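PDB 4AKL: nucleocapsid from Crimean-congo hemorrhagic fever virus, which probably packages the viral genome by binding single- and double-stranded RNA, and probably also cuts double-stranded DNA without sequence specificity. Local coordinates for residues I77-W82 with A143-L148; I304-S309 with G389-T394; E255-Y260 with D274-N279; G218-S223 with A229-G234; K346-L349 with K354-K357. All coordinates share one frame; numbering follows the deposited sequence. Where two conformers were deposited one is given.

Contact 1: I77-W82 with A143-L148; sequences IYECAW and ANTAAL
E79 reaches from helix 77-83 to N144 and T145 in the mainly helical globular head, joining a short helix to a single turn of 3-10 helix at 143-144 in the loop that follows helix 120-136. Its side chain runs along both partners in turn. E79 CB lies 4.2 Å from the methyl CG2 of T145, and E79 CG comes closer to the same methyl, at 3.7 Å. E79 CG also passes 3.8 Å from CB of N144. Because the chain bends at chi2 (78°), the carboxylate folds toward the 3-10 turn, and CD sits against the N144 side chain. E79 OE2 then accepts an almost straight bond from ND2 of N144, 2.9 Å long. OE2 of E79 lies close to the amide plane of N144, but ND2 comes down on it from above the carboxylate plane, the two planes standing 78° apart. N142 ND2 also donates to OE2, while OE1 is bonded to S33, so this buried acid is held at both oxygens, which probably fixes its rotation and eases the burial of its charge. T145 turns its hydroxyl to N142 and the backbone of V141 and its methyl to the helix. One turn further along, W82 uses its indole NE1 to bond F139 O, and its ring atom CD1 lies 4.3 Å from T145 CG2.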
# COMPACT_ATOMS: atom_id res chain seq x y z
N ILE A 77 -13.87 -13.61 -6.46
CA ILE A 77 -13.70 -14.16 -7.82
C ILE A 77 -13.69 -13.15 -8.95
O ILE A 77 -12.81 -13.20 -9.85
CB ILE A 77 -14.75 -15.19 -8.14
CG1 ILE A 77 -14.56 -16.40 -7.23
CG2 ILE A 77 -14.62 -15.62 -9.58
CD1 ILE A 77 -13.17 -17.13 -7.39
N TYR A 78 -14.62 -12.22 -8.89
CA TYR A 78 -14.80 -11.25 -9.99
C TYR A 78 -13.55 -10.42 -10.16
O TYR A 78 -13.03 -10.29 -11.25
CB TYR A 78 -15.99 -10.32 -9.71
CG TYR A 78 -16.28 -9.36 -10.82
CD1 TYR A 78 -17.12 -9.71 -11.84
CD2 TYR A 78 -15.71 -8.06 -10.85
CE1 TYR A 78 -17.41 -8.84 -12.87
CE2 TYR A 78 -15.99 -7.17 -11.90
CZ TYR A 78 -16.83 -7.57 -12.90
OH TYR A 78 -17.14 -6.72 -13.93
N GLU A 79 -13.06 -9.89 -9.06
CA GLU A 79 -11.93 -8.96 -9.13
C GLU A 79 -10.63 -9.70 -9.38
O GLU A 79 -9.79 -9.20 -10.14
CB GLU A 79 -11.86 -8.09 -7.89
CG GLU A 79 -12.99 -7.10 -7.81
CD GLU A 79 -14.36 -7.67 -7.32
OE1 GLU A 79 -14.38 -8.76 -6.71
OE2 GLU A 79 -15.41 -6.99 -7.56
N CYS A 80 -10.47 -10.89 -8.76
CA CYS A 80 -9.29 -11.74 -9.01
C CYS A 80 -9.26 -12.14 -10.48
O CYS A 80 -8.20 -12.08 -11.13
CB CYS A 80 -9.31 -12.99 -8.11
SG CYS A 80 -9.10 -12.66 -6.36
N ALA A 81 -10.41 -12.52 -11.03
CA ALA A 81 -10.45 -12.87 -12.46
C ALA A 81 -10.10 -11.64 -13.31
O ALA A 81 -9.35 -11.75 -14.29
CB ALA A 81 -11.76 -13.42 -12.85
N TRP A 82 -10.63 -10.48 -12.96
CA TRP A 82 -10.30 -9.26 -13.69
C TRP A 82 -8.78 -8.95 -13.63
O TRP A 82 -8.17 -8.60 -14.66
CB TRP A 82 -11.11 -8.09 -13.13
CG TRP A 82 -10.77 -6.71 -13.68
CD1 TRP A 82 -10.15 -5.71 -13.00
CD2 TRP A 82 -11.07 -6.18 -14.98
NE1 TRP A 82 -10.03 -4.60 -13.78
CE2 TRP A 82 -10.59 -4.84 -15.01
CE3 TRP A 82 -11.70 -6.70 -16.14
CZ2 TRP A 82 -10.69 -4.02 -16.15
CZ3 TRP A 82 -11.81 -5.88 -17.26
CH2 TRP A 82 -11.31 -4.56 -17.26
N ALA A 143 -16.26 -0.34 -7.41
CA ALA A 143 -15.73 0.21 -6.16
C ALA A 143 -14.64 -0.68 -5.57
O ALA A 143 -13.71 -0.18 -4.96
CB ALA A 143 -16.84 0.43 -5.13
N ASN A 144 -14.74 -2.00 -5.75
CA ASN A 144 -13.71 -2.96 -5.25
C ASN A 144 -12.37 -2.77 -5.93
O ASN A 144 -11.38 -3.19 -5.40
CB ASN A 144 -14.18 -4.41 -5.44
CG ASN A 144 -15.37 -4.81 -4.52
OD1 ASN A 144 -15.62 -4.18 -3.45
ND2 ASN A 144 -16.09 -5.88 -4.93
N THR A 145 -12.33 -2.13 -7.11
CA THR A 145 -11.08 -1.92 -7.86
C THR A 145 -10.71 -0.44 -7.97
O THR A 145 -9.99 -0.05 -8.89
CB THR A 145 -11.21 -2.56 -9.25
OG1 THR A 145 -12.43 -2.10 -9.90
CG2 THR A 145 -11.19 -4.14 -9.13
N ALA A 146 -11.21 0.37 -7.03
CA ALA A 146 -11.02 1.82 -7.03
C ALA A 146 -9.88 2.26 -6.15
O ALA A 146 -9.43 1.50 -5.28
CB ALA A 146 -12.35 2.57 -6.57
N ALA A 147 -9.41 3.49 -6.41
CA ALA A 147 -8.52 4.21 -5.50
C ALA A 147 -9.40 4.94 -4.51
O ALA A 147 -10.20 5.77 -4.89
CB ALA A 147 -7.63 5.17 -6.25
N LEU A 148 -9.27 4.62 -3.24
CA LEU A 148 -10.08 5.21 -2.19
C LEU A 148 -9.58 6.58 -1.86
O LEU A 148 -8.39 6.85 -1.96
CB LEU A 148 -10.05 4.34 -0.93
CG LEU A 148 -10.77 3.00 -1.09
CD1 LEU A 148 -10.45 2.06 0.05
CD2 LEU A 148 -12.24 3.23 -1.19

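Contact 2: I304-S309 with G389-T394; sequences IDTVFS and GVCFGT
C391 aims its thiol at the first turn of helix 306-316, where T306 and V307 receive it. Chi1 of -61° turns the sulfur of C391 away from its own carbonyl carbon, and SG of C391 comes within 3.8 Å of V307 CA and equally close to T306 O. The methyl CG2 of T306 lies against C391 SG at 3.9 Å, and CG2 of V307 is a little farther from it at 4.2 Å, so the sulfur is met by backbone and methyl groups together. T306 divides its roles: CG2 also touches CG1 of V390 at 3.8 Å, the two side chains crossing at about a right angle, while OG1 bonds E387 one turn back on the other helix. On its other side the C391 CB lies over the ring of the next residue, F392. Just before the receiving turn, D305 caps the helix through a weak bond from F308 N to OD1, and its OD2 makes a salt bridge with R134 of helix 120-136. All four touching residues are buried. Here the capped first turn of one helix packs, largely through methyl groups and a sulfur, against the closing turn of helix 385-392, a joint between helix ends within the helical head of a nairovirus nucleocapsid.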
# COMPACT_ATOMS: atom_id res chain seq x y z
N ILE A 304 1.67 -0.77 0.67
CA ILE A 304 1.80 -1.47 -0.58
C ILE A 304 0.48 -1.31 -1.39
O ILE A 304 -0.59 -1.34 -0.85
CB ILE A 304 2.26 -2.91 -0.32
CG1 ILE A 304 2.42 -3.64 -1.64
CG2 ILE A 304 1.30 -3.67 0.64
CD1 ILE A 304 3.25 -4.97 -1.46
N ASP A 305 0.62 -1.07 -2.69
CA ASP A 305 -0.45 -1.25 -3.59
C ASP A 305 -0.30 -2.66 -4.14
O ASP A 305 0.60 -2.94 -4.96
CB ASP A 305 -0.41 -0.21 -4.71
CG ASP A 305 -1.61 -0.34 -5.65
OD1 ASP A 305 -2.14 -1.46 -5.76
OD2 ASP A 305 -2.03 0.69 -6.26
N THR A 306 -1.18 -3.53 -3.69
CA THR A 306 -1.06 -4.96 -3.90
C THR A 306 -1.03 -5.34 -5.36
O THR A 306 -0.18 -6.09 -5.79
CB THR A 306 -2.17 -5.72 -3.12
OG1 THR A 306 -1.98 -5.50 -1.73
CG2 THR A 306 -2.18 -7.26 -3.38
N VAL A 307 -1.95 -4.80 -6.13
CA VAL A 307 -1.99 -5.18 -7.49
C VAL A 307 -0.82 -4.54 -8.29
O VAL A 307 -0.22 -5.20 -9.13
CB VAL A 307 -3.39 -4.93 -8.12
CG1 VAL A 307 -3.67 -3.46 -8.30
CG2 VAL A 307 -3.48 -5.69 -9.47
N PHE A 308 -0.51 -3.28 -8.00
CA PHE A 308 0.58 -2.59 -8.70
C PHE A 308 1.91 -3.27 -8.48
O PHE A 308 2.66 -3.56 -9.45
CB PHE A 308 0.65 -1.11 -8.30
CG PHE A 308 1.73 -0.35 -8.99
CD1 PHE A 308 1.70 -0.15 -10.37
CD2 PHE A 308 2.81 0.14 -8.29
CE1 PHE A 308 2.68 0.52 -11.01
CE2 PHE A 308 3.79 0.81 -8.90
CZ PHE A 308 3.75 1.03 -10.28
N SER A 309 2.22 -3.49 -7.20
CA SER A 309 3.46 -4.12 -6.83
C SER A 309 3.47 -5.52 -7.42
O SER A 309 4.47 -5.95 -7.93
CB SER A 309 3.66 -4.13 -5.30
OG SER A 309 4.19 -2.91 -4.79
N GLY A 389 -0.11 -13.80 -4.77
CA GLY A 389 -1.02 -14.92 -4.70
C GLY A 389 -2.50 -14.47 -4.70
O GLY A 389 -3.32 -15.07 -5.35
N VAL A 390 -2.85 -13.42 -3.97
CA VAL A 390 -4.24 -12.97 -4.02
C VAL A 390 -4.61 -12.40 -5.41
O VAL A 390 -5.73 -12.54 -5.86
CB VAL A 390 -4.60 -11.98 -2.87
CG1 VAL A 390 -3.91 -10.63 -3.07
CG2 VAL A 390 -6.08 -11.82 -2.78
N CYS A 391 -3.66 -11.78 -6.12
CA CYS A 391 -3.98 -11.27 -7.46
C CYS A 391 -4.12 -12.30 -8.57
O CYS A 391 -4.99 -12.19 -9.45
CB CYS A 391 -2.89 -10.29 -7.87
SG CYS A 391 -2.63 -8.85 -6.88
N PHE A 392 -3.21 -13.30 -8.56
CA PHE A 392 -3.02 -14.25 -9.68
C PHE A 392 -3.17 -15.72 -9.31
O PHE A 392 -3.13 -16.58 -10.21
CB PHE A 392 -1.62 -14.11 -10.27
CG PHE A 392 -1.15 -12.69 -10.49
CD1 PHE A 392 -1.94 -11.77 -11.15
CD2 PHE A 392 0.09 -12.29 -10.07
CE1 PHE A 392 -1.48 -10.48 -11.35
CE2 PHE A 392 0.54 -11.00 -10.26
CZ PHE A 392 -0.24 -10.12 -10.90
N GLY A 393 -3.33 -16.02 -8.03
CA GLY A 393 -3.32 -17.38 -7.55
C GLY A 393 -4.53 -18.00 -6.91
O GLY A 393 -4.46 -19.15 -6.55
N THR A 394 -5.63 -17.26 -6.76
CA THR A 394 -6.86 -17.85 -6.22
C THR A 394 -7.61 -18.56 -7.31
O THR A 394 -8.44 -19.45 -7.04
CB THR A 394 -7.76 -16.81 -5.58
OG1 THR A 394 -8.32 -15.94 -6.59
CG2 THR A 394 -7.00 -16.00 -4.50

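Contact 3: E255-Y260 with D274-N279; sequences EALNGY and DNMVTN
L257 and N258 meet M276 and V277 across an antiparallel alpha-hairpin, the pair of long helices 245-263 and 270-292 in the stalk that projects from the head. The two short segments run at 171° to each other with their axes 10.1 Å apart. V277 gives up more surface to the other helix than any other residue here, while L257 is the buried one. The methyl CG2 of V277 faces N258, lying 3.9 Å from its CB and 3.6 Å from its OD1, so a methyl rests on the amide oxygen at the exposed margin of the interface. Chi1 of -169° swings the N258 amide out across V277, the two side chains crossing at about a right angle. Deeper in, the branch CD2 of L257 packs 4.2 Å from the same methyl, CG2 of V277, and 4.3 Å from CG of M276, an apolar seam only a few atoms wide. The hairpin turns round at the link carrying the DEVD motif, D266 to D269. Y209, in the loop following helix 195-204, lies against L257, F213 from that loop meets M276, and N279 borders N221 in the loop that leads to helix 230-242.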
# COMPACT_ATOMS: atom_id res chain seq x y z
N GLU A 255 8.16 34.41 -8.87
CA GLU A 255 8.34 34.69 -10.29
C GLU A 255 7.71 36.03 -10.62
O GLU A 255 8.24 36.78 -11.44
CB GLU A 255 7.72 33.58 -11.19
CG GLU A 255 8.43 32.18 -11.11
CD GLU A 255 7.60 31.01 -11.72
OE1 GLU A 255 6.49 31.25 -12.27
OE2 GLU A 255 8.06 29.84 -11.64
N ALA A 256 6.57 36.32 -9.97
CA ALA A 256 5.92 37.62 -10.13
C ALA A 256 6.86 38.74 -9.66
O ALA A 256 6.99 39.78 -10.33
CB ALA A 256 4.60 37.65 -9.39
N LEU A 257 7.51 38.52 -8.51
CA LEU A 257 8.50 39.46 -7.96
C LEU A 257 9.65 39.72 -8.94
O LEU A 257 10.09 40.86 -9.14
CB LEU A 257 9.11 38.95 -6.62
CG LEU A 257 10.14 39.83 -5.91
CD1 LEU A 257 9.44 41.09 -5.33
CD2 LEU A 257 10.97 39.13 -4.82
N ASN A 258 10.16 38.65 -9.50
CA ASN A 258 11.28 38.74 -10.42
C ASN A 258 10.93 39.58 -11.67
O ASN A 258 11.76 40.38 -12.12
CB ASN A 258 11.76 37.34 -10.79
CG ASN A 258 13.07 37.34 -11.53
OD1 ASN A 258 14.03 37.98 -11.11
ND2 ASN A 258 13.12 36.63 -12.63
N GLY A 259 9.71 39.41 -12.20
CA GLY A 259 9.19 40.29 -13.28
C GLY A 259 9.21 41.76 -12.83
O GLY A 259 9.68 42.67 -13.57
N TYR A 260 8.72 42.00 -11.61
CA TYR A 260 8.62 43.34 -11.05
C TYR A 260 9.97 44.04 -10.92
O TYR A 260 10.10 45.20 -11.30
CB TYR A 260 7.94 43.34 -9.67
CG TYR A 260 7.79 44.73 -9.09
CD1 TYR A 260 6.69 45.53 -9.41
CD2 TYR A 260 8.77 45.25 -8.23
CE1 TYR A 260 6.55 46.83 -8.88
CE2 TYR A 260 8.65 46.54 -7.71
CZ TYR A 260 7.54 47.32 -8.04
OH TYR A 260 7.42 48.57 -7.51
N ASP A 274 18.45 40.26 -7.21
CA ASP A 274 18.74 38.87 -7.62
C ASP A 274 18.90 37.94 -6.40
O ASP A 274 18.38 36.84 -6.41
CB ASP A 274 19.98 38.76 -8.50
CG ASP A 274 19.80 39.39 -9.86
OD1 ASP A 274 18.66 39.64 -10.26
OD2 ASP A 274 20.84 39.65 -10.53
N ASN A 275 19.61 38.40 -5.37
CA ASN A 275 19.81 37.59 -4.14
C ASN A 275 18.49 37.28 -3.42
O ASN A 275 18.27 36.15 -2.97
CB ASN A 275 20.84 38.24 -3.17
CG ASN A 275 22.29 38.26 -3.75
OD1 ASN A 275 22.62 37.50 -4.66
ND2 ASN A 275 23.14 39.13 -3.23
N MET A 276 17.62 38.27 -3.34
CA MET A 276 16.32 38.05 -2.71
C MET A 276 15.51 37.00 -3.49
O MET A 276 14.92 36.12 -2.86
CB MET A 276 15.53 39.34 -2.60
CG MET A 276 14.18 39.12 -1.92
SD MET A 276 13.42 40.65 -1.43
CE MET A 276 14.41 41.15 -0.02
N VAL A 277 15.49 37.10 -4.82
CA VAL A 277 14.76 36.13 -5.63
C VAL A 277 15.38 34.74 -5.42
O VAL A 277 14.65 33.77 -5.10
CB VAL A 277 14.78 36.46 -7.16
CG1 VAL A 277 14.43 35.19 -8.01
CG2 VAL A 277 13.86 37.64 -7.49
N THR A 278 16.70 34.66 -5.59
CA THR A 278 17.44 33.42 -5.36
C THR A 278 17.09 32.85 -3.99
O THR A 278 16.78 31.67 -3.89
CB THR A 278 18.98 33.64 -5.47
OG1 THR A 278 19.29 34.05 -6.79
CG2 THR A 278 19.76 32.33 -5.16
N ASN A 279 17.14 33.70 -2.96
CA ASN A 279 16.94 33.24 -1.58
C ASN A 279 15.54 32.78 -1.24
O ASN A 279 15.37 31.81 -0.48
CB ASN A 279 17.38 34.31 -0.58
CG ASN A 279 18.88 34.39 -0.45
OD1 ASN A 279 19.61 33.45 -0.77
ND2 ASN A 279 19.35 35.53 0.03

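Contact 4: G218-S223 with A229-G234; sequences GDINKS and ALVATG
K222 offers its flat backbone carbonyl to the start of helix 230-242, and L230 N meets it in the carbonyl plane, 2.9 Å from O with a C=O...N angle of 153°. K222 O also receives a CA-H...O contact of 3.5 Å from A229 CA, and L230 CG comes within 3.4 Å of it. Beside this pair S223 and A229 form a single bridge, their CA atoms 3.8 Å apart. One water ties the loop to the start of the helix: it donates to I220 O and to K222 O and accepts from V231 N, so the N-H of V231, in the first turn of the helix, is bonded through the water. The loop segment contains a type I beta turn from D219 to K222, closed by the K222 N to D219 O bond, and A229 occupies the N-cap position; together they fold the chain back on itself in the stalk just before helix 230-242. N221, inside the turn, directs OD1 to H283 of helix 270-292, which anchors the loop to the neighbouring helix. V231 CG2 lies 3.4 Å from I220 O and, as apolar packing, 3.9 Å from I220 CD1; with CG1 of I220 anti to the backbone N (chi1 -162°), the side chain swings its tip back toward the helix although its base points away.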
# COMPACT_ATOMS: atom_id res chain seq x y z
N GLY A 218 11.71 40.05 10.83
CA GLY A 218 12.95 40.72 10.48
C GLY A 218 13.41 40.35 9.08
O GLY A 218 12.63 40.32 8.14
N ASP A 219 14.69 40.05 8.95
CA ASP A 219 15.24 39.75 7.64
C ASP A 219 14.57 38.52 7.00
O ASP A 219 14.22 37.55 7.70
CB ASP A 219 16.74 39.51 7.71
CG ASP A 219 17.38 39.53 6.34
OD1 ASP A 219 17.32 40.61 5.69
OD2 ASP A 219 17.92 38.47 5.94
N ILE A 220 14.41 38.58 5.68
CA ILE A 220 13.74 37.53 4.92
C ILE A 220 14.39 36.12 5.11
O ILE A 220 13.70 35.10 5.03
CB ILE A 220 13.68 37.90 3.42
CG1 ILE A 220 12.63 37.08 2.69
CG2 ILE A 220 15.06 37.73 2.75
CD1 ILE A 220 11.22 37.29 3.17
N ASN A 221 15.69 36.10 5.36
CA ASN A 221 16.41 34.85 5.53
C ASN A 221 16.48 34.39 6.99
O ASN A 221 16.98 33.29 7.25
CB ASN A 221 17.82 34.98 4.96
CG ASN A 221 17.80 35.32 3.48
OD1 ASN A 221 17.15 34.64 2.68
ND2 ASN A 221 18.53 36.38 3.10
N LYS A 222 15.99 35.21 7.92
CA LYS A 222 16.10 34.88 9.37
C LYS A 222 15.68 33.43 9.69
O LYS A 222 14.56 33.01 9.37
CB LYS A 222 15.29 35.87 10.27
CG LYS A 222 15.69 35.77 11.75
CD LYS A 222 14.97 36.76 12.68
CE LYS A 222 15.43 36.54 14.15
NZ LYS A 222 14.59 37.28 15.13
N SER A 223 16.59 32.68 10.29
CA SER A 223 16.27 31.33 10.75
C SER A 223 15.82 31.40 12.20
O SER A 223 16.33 32.22 12.99
CB SER A 223 17.45 30.35 10.57
OG SER A 223 18.71 30.97 10.80
N ALA A 229 15.17 28.58 8.08
CA ALA A 229 14.53 29.87 7.73
C ALA A 229 13.04 29.91 8.07
O ALA A 229 12.25 29.06 7.62
CB ALA A 229 14.69 30.16 6.26
N LEU A 230 12.64 30.92 8.84
CA LEU A 230 11.25 31.07 9.26
C LEU A 230 10.27 31.03 8.06
O LEU A 230 9.16 30.49 8.19
CB LEU A 230 11.06 32.36 10.07
CG LEU A 230 11.85 32.46 11.39
CD1 LEU A 230 11.80 33.94 11.92
CD2 LEU A 230 11.36 31.43 12.43
N VAL A 231 10.70 31.57 6.92
CA VAL A 231 9.95 31.48 5.66
C VAL A 231 9.66 30.04 5.28
O VAL A 231 8.54 29.71 4.91
CB VAL A 231 10.69 32.18 4.47
CG1 VAL A 231 10.12 31.73 3.11
CG2 VAL A 231 10.62 33.68 4.61
N ALA A 232 10.68 29.18 5.37
CA ALA A 232 10.51 27.73 5.05
C ALA A 232 9.54 27.05 6.03
O ALA A 232 8.53 26.48 5.61
CB ALA A 232 11.85 27.02 5.07
N THR A 233 9.86 27.11 7.33
CA THR A 233 9.00 26.51 8.37
C THR A 233 7.59 27.09 8.33
O THR A 233 6.62 26.36 8.53
CB THR A 233 9.61 26.63 9.82
OG1 THR A 233 9.86 27.98 10.15
CG2 THR A 233 10.91 25.87 9.92
N GLY A 234 7.49 28.39 8.05
CA GLY A 234 6.21 29.07 7.91
C GLY A 234 5.36 28.47 6.81
O GLY A 234 4.22 28.05 7.06
O HOH W 1 13.11 33.11 6.58

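Contact 5: K346-L349 with K354-K357; sequences KALL and KWGK
W355 meets L348 through one corner of its indole, where CZ3 lies 3.5 Å from CD2 of the leucine and the side chains cross at about a right angle. The indole NE1 bonds T326 OG1 of helix 324-336, which helps to fix how the ring is turned, and L348 is packed further by F330 of that helix. G356 comes next and brings the backbones together: its CA is 4.4 Å from that of L348, and a CA-H...O contact of 3.5 Å joins G356 CA to L348 O. Having no side chain, G356 lets the backbones come this close. Here two consecutive helices, 341-350 and 355-360, meet across a short link. From K357, still in the second helix, the side chain reaches over to the end of the first. K357 CG passes 4.2 Å from L349 CD2, and the chain, extended as far as CE, bends at chi4 (85°) to bring NZ to the C-terminal turn. There K357 NZ donates to L349 O at 2.9 Å, from 41° above the carbonyl plane, and to a water 3.0 Å away, which probably donates to L348 O.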
# COMPACT_ATOMS: atom_id res chain seq x y z
N LYS A 346 12.79 -22.80 -2.72
CA LYS A 346 13.55 -23.81 -3.44
C LYS A 346 12.90 -24.18 -4.77
O LYS A 346 13.61 -24.57 -5.74
CB LYS A 346 13.74 -25.08 -2.57
CG LYS A 346 14.47 -24.83 -1.20
CD LYS A 346 15.96 -24.43 -1.34
CE LYS A 346 16.48 -23.74 -0.04
NZ LYS A 346 17.89 -23.22 -0.18
N ALA A 347 11.58 -24.08 -4.81
CA ALA A 347 10.83 -24.37 -6.03
C ALA A 347 11.09 -23.29 -7.09
O ALA A 347 11.15 -23.60 -8.30
CB ALA A 347 9.35 -24.47 -5.73
N LEU A 348 11.26 -22.03 -6.66
CA LEU A 348 11.64 -20.93 -7.61
C LEU A 348 13.04 -21.20 -8.18
O LEU A 348 13.27 -20.97 -9.38
CB LEU A 348 11.58 -19.56 -6.96
CG LEU A 348 10.20 -19.05 -6.54
CD1 LEU A 348 10.30 -17.76 -5.73
CD2 LEU A 348 9.32 -18.80 -7.80
N LEU A 349 13.96 -21.74 -7.33
CA LEU A 349 15.33 -22.04 -7.78
C LEU A 349 15.46 -23.27 -8.60
O LEU A 349 16.47 -23.42 -9.29
CB LEU A 349 16.30 -22.19 -6.60
CG LEU A 349 16.50 -20.97 -5.75
CD1 LEU A 349 17.43 -21.38 -4.59
CD2 LEU A 349 17.05 -19.76 -6.56
N LYS A 354 12.29 -19.71 -16.73
CA LYS A 354 13.30 -18.67 -16.46
C LYS A 354 12.85 -17.62 -15.45
O LYS A 354 13.68 -17.06 -14.72
CB LYS A 354 13.73 -17.99 -17.77
CG LYS A 354 14.72 -18.78 -18.57
CD LYS A 354 15.04 -18.07 -19.88
CE LYS A 354 15.96 -18.91 -20.79
NZ LYS A 354 15.83 -18.52 -22.23
N TRP A 355 11.54 -17.35 -15.37
CA TRP A 355 11.07 -16.37 -14.43
C TRP A 355 11.30 -16.74 -12.97
O TRP A 355 11.26 -15.86 -12.11
CB TRP A 355 9.57 -16.00 -14.65
CG TRP A 355 8.54 -17.09 -14.39
CD1 TRP A 355 7.88 -17.80 -15.33
CD2 TRP A 355 8.02 -17.56 -13.10
NE1 TRP A 355 7.03 -18.68 -14.75
CE2 TRP A 355 7.08 -18.56 -13.38
CE3 TRP A 355 8.28 -17.25 -11.77
CZ2 TRP A 355 6.40 -19.27 -12.39
CZ3 TRP A 355 7.57 -17.93 -10.76
CH2 TRP A 355 6.63 -18.94 -11.09
N GLY A 356 11.56 -18.04 -12.68
CA GLY A 356 11.70 -18.51 -11.32
C GLY A 356 12.83 -17.80 -10.61
O GLY A 356 12.66 -17.16 -9.60
N LYS A 357 14.01 -17.94 -11.19
CA LYS A 357 15.20 -17.41 -10.58
C LYS A 357 15.16 -15.91 -10.58
O LYS A 357 15.66 -15.29 -9.62
CB LYS A 357 16.48 -17.92 -11.28
CG LYS A 357 16.91 -19.32 -10.74
CD LYS A 357 18.10 -19.90 -11.47
CE LYS A 357 18.35 -21.35 -11.03
NZ LYS A 357 17.54 -22.33 -11.77
O HOH W 2 14.57 -21.99 -11.48

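How the contacts relate
Contacts 1, 2 and 5 belong to the globular head, contacts 3 and 4 to the stalk, with centres 46 to 58 Å apart between the two groups. Contacts 1 and 2 lie deepest and touch: C80 SG lies 3.4 Å from both V390 O and T394 OG1. Yet contact 1 turns on a buried carboxylate, contact 2 on a thiol among methyls. Contact 5, whose centre is 19 Å from that of contact 2, combines a buried indole with a lysine at the surface. In the stalk, contact 3 pairs helix flanks mostly through apolar side chains, with one amide at the margin, whereas contact 4 relies on backbone bonds and water; N279 packing on N221 joins them.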